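Local coordinates for protein tapirin (Caldicellulosiruptor kristjanssonii, PDB 6N2B) that binds cellulose and probably lets the thermophilic bacterium adhere to plant biomass, through a calcium-containing beta-helical C-terminal domain, at residues T354-L360 with T375-I381; S332-V336 with F402-P406. All blocks are in the same frame, centred on the assembly; numbering follows the deposited sequence.

Contact 1 of 2, residues T354-L360 with T375-I381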
ATOM      1  N   THR A 354     -11.197  21.029  -9.013  1.00 23.94           N
ATOM      2  CA  THR A 354     -12.213  21.534  -8.099  1.00 24.10           C
ATOM      3  C   THR A 354     -12.190  20.714  -6.821  1.00 22.41           C
ATOM      4  O   THR A 354     -12.282  19.487  -6.868  1.00 31.89           O
ATOM      5  CB  THR A 354     -13.623  21.482  -8.707  1.00 27.54           C
ATOM      6  OG1 THR A 354     -13.676  22.282  -9.900  1.00 33.95           O
ATOM      7  CG2 THR A 354     -14.624  22.016  -7.722  1.00 21.10           C
ATOM      8  N   LEU A 355     -12.066  21.384  -5.686  1.00 25.69           N
ATOM      9  CA  LEU A 355     -12.258  20.762  -4.385  1.00 24.86           C
ATOM     10  C   LEU A 355     -13.653  21.099  -3.865  1.00 30.21           C
ATOM     11  O   LEU A 355     -14.069  22.260  -3.916  1.00 39.28           O
ATOM     12  CB  LEU A 355     -11.191  21.243  -3.397  1.00 20.67           C
ATOM     13  CG  LEU A 355     -11.455  20.904  -1.919  1.00 25.98           C
ATOM     14  CD1 LEU A 355     -11.666  19.414  -1.743  1.00 30.22           C
ATOM     15  CD2 LEU A 355     -10.334  21.375  -0.999  1.00 19.61           C
ATOM     16  N   TYR A 356     -14.376  20.094  -3.375  1.00 29.39           N
ATOM     17  CA  TYR A 356     -15.591  20.304  -2.595  1.00 25.90           C
ATOM     18  C   TYR A 356     -15.352  19.783  -1.192  1.00 28.06           C
ATOM     19  O   TYR A 356     -14.885  18.655  -1.027  1.00 33.24           O
ATOM     20  CB  TYR A 356     -16.803  19.586  -3.189  1.00 28.10           C
ATOM     21  CG  TYR A 356     -17.047  19.832  -4.663  1.00 39.02           C
ATOM     22  CD1 TYR A 356     -16.297  19.159  -5.632  1.00 26.58           C
ATOM     23  CD2 TYR A 356     -18.047  20.715  -5.092  1.00 31.18           C
ATOM     24  CE1 TYR A 356     -16.521  19.358  -6.981  1.00 27.51           C
ATOM     25  CE2 TYR A 356     -18.279  20.925  -6.451  1.00 30.36           C
ATOM     26  CZ  TYR A 356     -17.508  20.242  -7.390  1.00 36.11           C
ATOM     27  OH  TYR A 356     -17.711  20.440  -8.737  1.00 29.22           O
ATOM     28  N   CYS A 357     -15.667  20.592  -0.187  1.00 25.18           N
ATOM     29  CA  CYS A 357     -15.630  20.121   1.187  1.00 22.22           C
ATOM     30  C   CYS A 357     -16.783  20.736   1.954  1.00 30.33           C
ATOM     31  O   CYS A 357     -17.124  21.895   1.730  1.00 30.75           O
ATOM     32  CB  CYS A 357     -14.309  20.463   1.868  1.00 30.43           C
ATOM     33  SG  CYS A 357     -13.855  22.213   1.831  1.00 29.54           S
ATOM     34  N   ASP A 358     -17.398  19.955   2.848  1.00 38.53           N
ATOM     35  CA  ASP A 358     -18.467  20.503   3.671  1.00 31.95           C
ATOM     36  C   ASP A 358     -17.929  21.591   4.588  1.00 31.89           C
ATOM     37  O   ASP A 358     -18.601  22.600   4.827  1.00 30.04           O
ATOM     38  CB  ASP A 358     -19.144  19.391   4.476  1.00 38.01           C
ATOM     39  CG  ASP A 358     -20.256  19.914   5.389  1.00 48.74           C
ATOM     40  OD1 ASP A 358     -21.357  20.241   4.877  1.00 49.99           O
ATOM     41  OD2 ASP A 358     -20.028  19.999   6.622  1.00 50.07           O
ATOM     42  N   GLN A 359     -16.705  21.421   5.080  1.00 27.34           N
ATOM     43  CA  GLN A 359     -16.073  22.418   5.928  1.00 35.88           C
ATOM     44  C   GLN A 359     -14.629  22.647   5.503  1.00 37.29           C
ATOM     45  O   GLN A 359     -13.941  21.731   5.036  1.00 34.56           O
ATOM     46  CB  GLN A 359     -16.114  22.002   7.399  1.00 38.73           C
ATOM     47  CG  GLN A 359     -17.458  22.229   8.033  1.00 49.39           C
ATOM     48  CD  GLN A 359     -17.540  21.628   9.401  1.00 58.35           C
ATOM     49  OE1 GLN A 359     -16.670  21.863  10.252  1.00 63.93           O
ATOM     50  NE2 GLN A 359     -18.583  20.836   9.632  1.00 52.63           N
ATOM     51  N   LEU A 360     -14.174  23.883   5.687  1.00 25.24           N
ATOM     52  CA  LEU A 360     -12.798  24.261   5.409  1.00 18.02           C
ATOM     53  C   LEU A 360     -12.256  25.046   6.591  1.00 26.21           C
ATOM     54  O   LEU A 360     -12.787  26.106   6.931  1.00 36.64           O
ATOM     55  CB  LEU A 360     -12.712  25.085   4.129  1.00 25.26           C
ATOM     56  CG  LEU A 360     -11.403  25.840   3.906  1.00 27.59           C
ATOM     57  CD1 LEU A 360     -10.232  24.879   3.829  1.00 19.22           C
ATOM     58  CD2 LEU A 360     -11.523  26.652   2.642  1.00 23.61           C
ATOM     59  N   THR A 375     -10.882  25.871  -8.466  1.00 37.23           N
ATOM     60  CA  THR A 375     -12.046  26.296  -7.690  1.00 32.92           C
ATOM     61  C   THR A 375     -12.161  25.474  -6.411  1.00 36.31           C
ATOM     62  O   THR A 375     -12.131  24.242  -6.456  1.00 35.30           O
ATOM     63  CB  THR A 375     -13.336  26.143  -8.503  1.00 31.43           C
ATOM     64  OG1 THR A 375     -13.271  26.951  -9.686  1.00 30.21           O
ATOM     65  CG2 THR A 375     -14.526  26.547  -7.666  1.00 22.03           C
ATOM     66  N   LEU A 376     -12.307  26.154  -5.279  1.00 37.45           N
ATOM     67  CA  LEU A 376     -12.591  25.518  -4.001  1.00 27.02           C
ATOM     68  C   LEU A 376     -14.020  25.867  -3.621  1.00 28.40           C
ATOM     69  O   LEU A 376     -14.398  27.039  -3.675  1.00 33.37           O
ATOM     70  CB  LEU A 376     -11.612  25.994  -2.926  1.00 23.22           C
ATOM     71  CG  LEU A 376     -11.549  25.231  -1.595  1.00 21.61           C
ATOM     72  CD1 LEU A 376     -10.224  25.513  -0.907  1.00 19.84           C
ATOM     73  CD2 LEU A 376     -12.707  25.578  -0.657  1.00 18.94           C
ATOM     74  N   VAL A 377     -14.811  24.863  -3.239  1.00 25.56           N
ATOM     75  CA  VAL A 377     -16.227  25.048  -2.903  1.00 24.67           C
ATOM     76  C   VAL A 377     -16.500  24.446  -1.533  1.00 27.65           C
ATOM     77  O   VAL A 377     -16.507  23.218  -1.385  1.00 30.55           O
ATOM     78  CB  VAL A 377     -17.149  24.414  -3.944  1.00 26.88           C
ATOM     79  CG1 VAL A 377     -18.597  24.611  -3.537  1.00 27.44           C
ATOM     80  CG2 VAL A 377     -16.873  25.000  -5.297  1.00 25.98           C
ATOM     81  N   THR A 378     -16.764  25.297  -0.540  1.00 30.69           N
ATOM     82  CA  THR A 378     -17.005  24.842   0.825  1.00 31.05           C
ATOM     83  C   THR A 378     -18.359  25.334   1.320  1.00 26.51           C
ATOM     84  O   THR A 378     -18.850  26.374   0.887  1.00 41.96           O
ATOM     85  CB  THR A 378     -15.882  25.306   1.782  1.00 25.69           C
ATOM     86  OG1 THR A 378     -15.990  24.606   3.027  1.00 28.73           O
ATOM     87  CG2 THR A 378     -15.948  26.812   2.038  1.00 25.43           C
ATOM     88  N   ARG A 379     -18.968  24.577   2.227  1.00 31.94           N
ATOM     89  CA  ARG A 379     -20.234  24.988   2.828  1.00 35.44           C
ATOM     90  C   ARG A 379     -20.047  25.871   4.056  1.00 33.27           C
ATOM     91  O   ARG A 379     -20.951  26.650   4.386  1.00 35.79           O
ATOM     92  CB  ARG A 379     -21.083  23.757   3.197  1.00 28.14           C
ATOM     93  CG  ARG A 379     -21.553  22.964   1.979  1.00 32.78           C
ATOM     94  CD  ARG A 379     -22.681  21.981   2.287  1.00 31.52           C
ATOM     95  NE  ARG A 379     -22.998  21.148   1.123  1.00 31.68           N
ATOM     96  CZ  ARG A 379     -22.597  19.883   0.967  1.00 35.77           C
ATOM     97  NH1 ARG A 379     -21.862  19.287   1.901  1.00 26.80           N
ATOM     98  NH2 ARG A 379     -22.925  19.207  -0.128  1.00 33.54           N
ATOM     99  N   ALA A 380     -18.899  25.769   4.726  1.00 27.66           N
ATOM    100  CA  ALA A 380     -18.552  26.606   5.867  1.00 27.89           C
ATOM    101  C   ALA A 380     -17.040  26.749   5.920  1.00 31.13           C
ATOM    102  O   ALA A 380     -16.305  25.878   5.440  1.00 33.55           O
ATOM    103  CB  ALA A 380     -19.073  26.027   7.183  1.00 32.64           C
ATOM    104  N   ILE A 381     -16.582  27.847   6.521  1.00 34.11           N
ATOM    105  CA  ILE A 381     -15.182  28.252   6.474  1.00 32.82           C
ATOM    106  C   ILE A 381     -14.794  28.849   7.821  1.00 41.51           C
ATOM    107  O   ILE A 381     -15.636  29.379   8.555  1.00 47.74           O
ATOM    108  CB  ILE A 381     -14.943  29.260   5.329  1.00 29.74           C
ATOM    109  CG1 ILE A 381     -13.455  29.533   5.106  1.00 30.09           C
ATOM    110  CG2 ILE A 381     -15.699  30.540   5.615  1.00 31.00           C
ATOM    111  CD1 ILE A 381     -13.172  30.263   3.805  1.00 26.32           C
TER
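Backbone hydrogen bonds join the parallel strands 354-357 and 375-378, whose axes approach to 4.7 Å at 10°: Leu355 N to Thr375 O (3.0 Å), Val377 N to Leu355 O (2.8 Å) and Cys357 N to Val377 O (3.0 Å). Past the corner at Asp358 and Arg379, Leu360 N reaches Ala380 O (2.9 Å), so both segments bend together and pair again in a second sheet. Equivalent residues thus stack in register on successive coils of a parallel beta-helix. Inside the coil, leucines suit a core sealed from water: Leu360 CD2 meets Leu376 CD2 at 3.7 Å, and Leu355 CD2 lies 4.1 Å from Leu376 CG. Thr378, also buried, has its hydroxyl satisfied: OG1 donates to Ala380 O (2.7 Å). On the outer face beta-branched Thr354, Thr375 and Val377 suit extended chain, and Tyr356 CD2 rests on Val377 CB (4.0 Å). At the corner, Arg379 NH1 forms a salt bridge with Asp358 OD1 (3.2 Å), and its NH2 bonds to Ala400 O under the chain that leaves the helix.

Contact 2 of 2, residues S332-V336 with F402-P406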
ATOM      1  N   SER A 332      -7.106  17.150  -9.880  1.00 28.31           N
ATOM      2  CA  SER A 332      -8.311  17.207 -10.693  1.00 22.48           C
ATOM      3  C   SER A 332      -9.607  17.377  -9.890  1.00 26.70           C
ATOM      4  O   SER A 332     -10.433  18.224 -10.248  1.00 24.96           O
ATOM      5  CB  SER A 332      -8.384  15.967 -11.576  1.00 24.20           C
ATOM      6  OG  SER A 332      -9.511  16.021 -12.422  1.00 35.60           O
ATOM      7  N   ILE A 333      -9.828  16.603  -8.824  1.00 31.61           N
ATOM      8  CA  ILE A 333     -11.095  16.712  -8.088  1.00 34.45           C
ATOM      9  C   ILE A 333     -10.921  16.261  -6.642  1.00 30.39           C
ATOM     10  O   ILE A 333     -10.120  15.373  -6.336  1.00 32.03           O
ATOM     11  CB  ILE A 333     -12.223  15.920  -8.797  1.00 23.68           C
ATOM     12  CG1 ILE A 333     -13.585  16.296  -8.228  1.00 24.92           C
ATOM     13  CG2 ILE A 333     -11.988  14.445  -8.668  1.00 25.61           C
ATOM     14  CD1 ILE A 333     -14.744  15.779  -9.064  1.00 33.93           C
ATOM     15  N   GLY A 334     -11.682  16.883  -5.751  1.00 26.86           N
ATOM     16  CA  GLY A 334     -11.740  16.482  -4.364  1.00 26.54           C
ATOM     17  C   GLY A 334     -13.151  16.610  -3.819  1.00 33.04           C
ATOM     18  O   GLY A 334     -13.846  17.594  -4.100  1.00 27.61           O
ATOM     19  N   ILE A 335     -13.594  15.596  -3.073  1.00 31.87           N
ATOM     20  CA  ILE A 335     -14.858  15.629  -2.346  1.00 26.97           C
ATOM     21  C   ILE A 335     -14.620  15.054  -0.962  1.00 26.89           C
ATOM     22  O   ILE A 335     -14.514  13.835  -0.803  1.00 33.19           O
ATOM     23  CB  ILE A 335     -15.963  14.833  -3.053  1.00 27.02           C
ATOM     24  CG1 ILE A 335     -16.026  15.175  -4.537  1.00 23.15           C
ATOM     25  CG2 ILE A 335     -17.281  15.074  -2.352  1.00 30.75           C
ATOM     26  CD1 ILE A 335     -17.023  14.334  -5.318  1.00 23.63           C
ATOM     27  N   VAL A 336     -14.529  15.918   0.048  1.00 29.75           N
ATOM     28  CA  VAL A 336     -14.173  15.504   1.397  1.00 31.22           C
ATOM     29  C   VAL A 336     -15.144  16.138   2.383  1.00 30.86           C
ATOM     30  O   VAL A 336     -15.838  17.103   2.070  1.00 33.43           O
ATOM     31  CB  VAL A 336     -12.719  15.880   1.762  1.00 25.37           C
ATOM     32  CG1 VAL A 336     -11.794  15.566   0.620  1.00 18.99           C
ATOM     33  CG2 VAL A 336     -12.621  17.344   2.156  1.00 25.11           C
ATOM     34  N   PHE A 402     -22.749  18.771  -4.029  1.00 36.24           N
ATOM     35  CA  PHE A 402     -21.513  18.162  -4.509  1.00 34.92           C
ATOM     36  C   PHE A 402     -21.811  17.057  -5.513  1.00 30.84           C
ATOM     37  O   PHE A 402     -22.911  16.495  -5.534  1.00 36.06           O
ATOM     38  CB  PHE A 402     -20.712  17.594  -3.341  1.00 28.83           C
ATOM     39  CG  PHE A 402     -20.243  18.631  -2.362  1.00 34.07           C
ATOM     40  CD1 PHE A 402     -20.318  19.986  -2.666  1.00 30.80           C
ATOM     41  CD2 PHE A 402     -19.711  18.248  -1.135  1.00 28.76           C
ATOM     42  CE1 PHE A 402     -19.887  20.940  -1.763  1.00 29.53           C
ATOM     43  CE2 PHE A 402     -19.267  19.201  -0.224  1.00 29.16           C
ATOM     44  CZ  PHE A 402     -19.357  20.546  -0.535  1.00 28.87           C
ATOM     45  N   PRO A 403     -20.862  16.734  -6.385  1.00 35.96           N
ATOM     46  CA  PRO A 403     -21.055  15.588  -7.284  1.00 36.21           C
ATOM     47  C   PRO A 403     -21.002  14.282  -6.506  1.00 32.21           C
ATOM     48  O   PRO A 403     -20.662  14.226  -5.323  1.00 29.86           O
ATOM     49  CB  PRO A 403     -19.907  15.694  -8.296  1.00 27.79           C
ATOM     50  CG  PRO A 403     -18.926  16.655  -7.683  1.00 33.88           C
ATOM     51  CD  PRO A 403     -19.686  17.547  -6.748  1.00 30.43           C
ATOM     52  N   SER A 404     -21.371  13.211  -7.194  1.00 39.55           N
ATOM     53  CA  SER A 404     -21.423  11.916  -6.544  1.00 38.79           C
ATOM     54  C   SER A 404     -20.048  11.268  -6.561  1.00 29.35           C
ATOM     55  O   SER A 404     -19.248  11.493  -7.473  1.00 31.81           O
ATOM     56  CB  SER A 404     -22.448  11.015  -7.234  1.00 38.21           C
ATOM     57  OG  SER A 404     -23.767  11.512  -7.042  1.00 43.44           O
ATOM     58  N   TYR A 405     -19.765  10.488  -5.518  1.00 30.68           N
ATOM     59  CA  TYR A 405     -18.608   9.599  -5.507  1.00 28.34           C
ATOM     60  C   TYR A 405     -18.624   8.733  -6.759  1.00 23.09           C
ATOM     61  O   TYR A 405     -19.697   8.332  -7.223  1.00 30.95           O
ATOM     62  CB  TYR A 405     -18.610   8.690  -4.277  1.00 25.76           C
ATOM     63  CG  TYR A 405     -18.063   9.305  -3.009  1.00 26.32           C
ATOM     64  CD1 TYR A 405     -17.568  10.609  -2.983  1.00 31.07           C
ATOM     65  CD2 TYR A 405     -18.045   8.574  -1.831  1.00 17.71           C
ATOM     66  CE1 TYR A 405     -17.074  11.155  -1.801  1.00 36.15           C
ATOM     67  CE2 TYR A 405     -17.566   9.106  -0.664  1.00 21.48           C
ATOM     68  CZ  TYR A 405     -17.079  10.385  -0.641  1.00 26.74           C
ATOM     69  OH  TYR A 405     -16.593  10.879   0.549  1.00 24.61           O
ATOM     70  N   PRO A 406     -17.470   8.414  -7.326  1.00 21.59           N
ATOM     71  CA  PRO A 406     -17.429   7.471  -8.441  1.00 23.85           C
ATOM     72  C   PRO A 406     -17.688   6.051  -7.953  1.00 31.14           C
ATOM     73  O   PRO A 406     -17.609   5.765  -6.748  1.00 28.53           O
ATOM     74  CB  PRO A 406     -16.004   7.648  -8.986  1.00 23.66           C
ATOM     75  CG  PRO A 406     -15.216   8.073  -7.796  1.00 22.89           C
ATOM     76  CD  PRO A 406     -16.132   8.874  -6.923  1.00 19.27           C
TER
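Strand Ile333-Val336 belongs to one coil of the parallel beta-helix, and the chain that leaves the helix after strand 393-396 runs back across its outer face as the irregular segment Phe402-Pro406. No hydrogen bond joins the two; the contact is made mainly by apolar side chains and buries 263 Å² in all. Following the strand from the corner at Ser332, the first to touch is Ile333, whose CD1 comes to 4.5 Å from Pro403 CG, a marginal contact. Gly334 has no side chain to add, and its backbone bonds instead to the next coil at Thr354 and Tyr356. Ile335 carries most of the contact. Its CA-to-CB bond points toward the crossing chain, whereas that of Val336 after it points away, in keeping with the alternation of a strand. The branched side chain of Ile335, well suited to a beta strand, offers methyls to several partners: CD1 lies 3.8 Å from Pro403 CG and 3.6 Å from Pro403 O, while CG2 is 4.2 Å from Phe402 CD2 and 4.0 Å from Tyr405 CE1. Prolines suit the covering chain, being apolar and compatible with its extended, irregular course. Tyr405 closes the other flank of Ile335; its hydroxyl bonds to Asp317, and its ring edge faces the strand backbone, CE1 3.8 Å from Ile335 O.

How the contacts relate
Contact 1 and contact 2 have centres 11 Å apart and share one sheet, strand 333-336 being the neighbour of 354-357. Backbone bonds probably join them directly, Tyr356 N to Gly334 O at 2.7 Å and Gly334 N to Thr354 O at 2.9 Å. The returning chain of contact 2 also reaches contact 1: Phe402 CD1 packs 3.4 Å from Tyr356 CD2, and Phe402 CE2 lies 3.4 Å from Arg379 NH1 in a cation-pi interaction. Contact 1 joins successive coils, whereas contact 2 lays the exiting chain over several of them. Both lie away from the calcium site formed by Asp429, Val431, Ala433, Leu436 and Glu465.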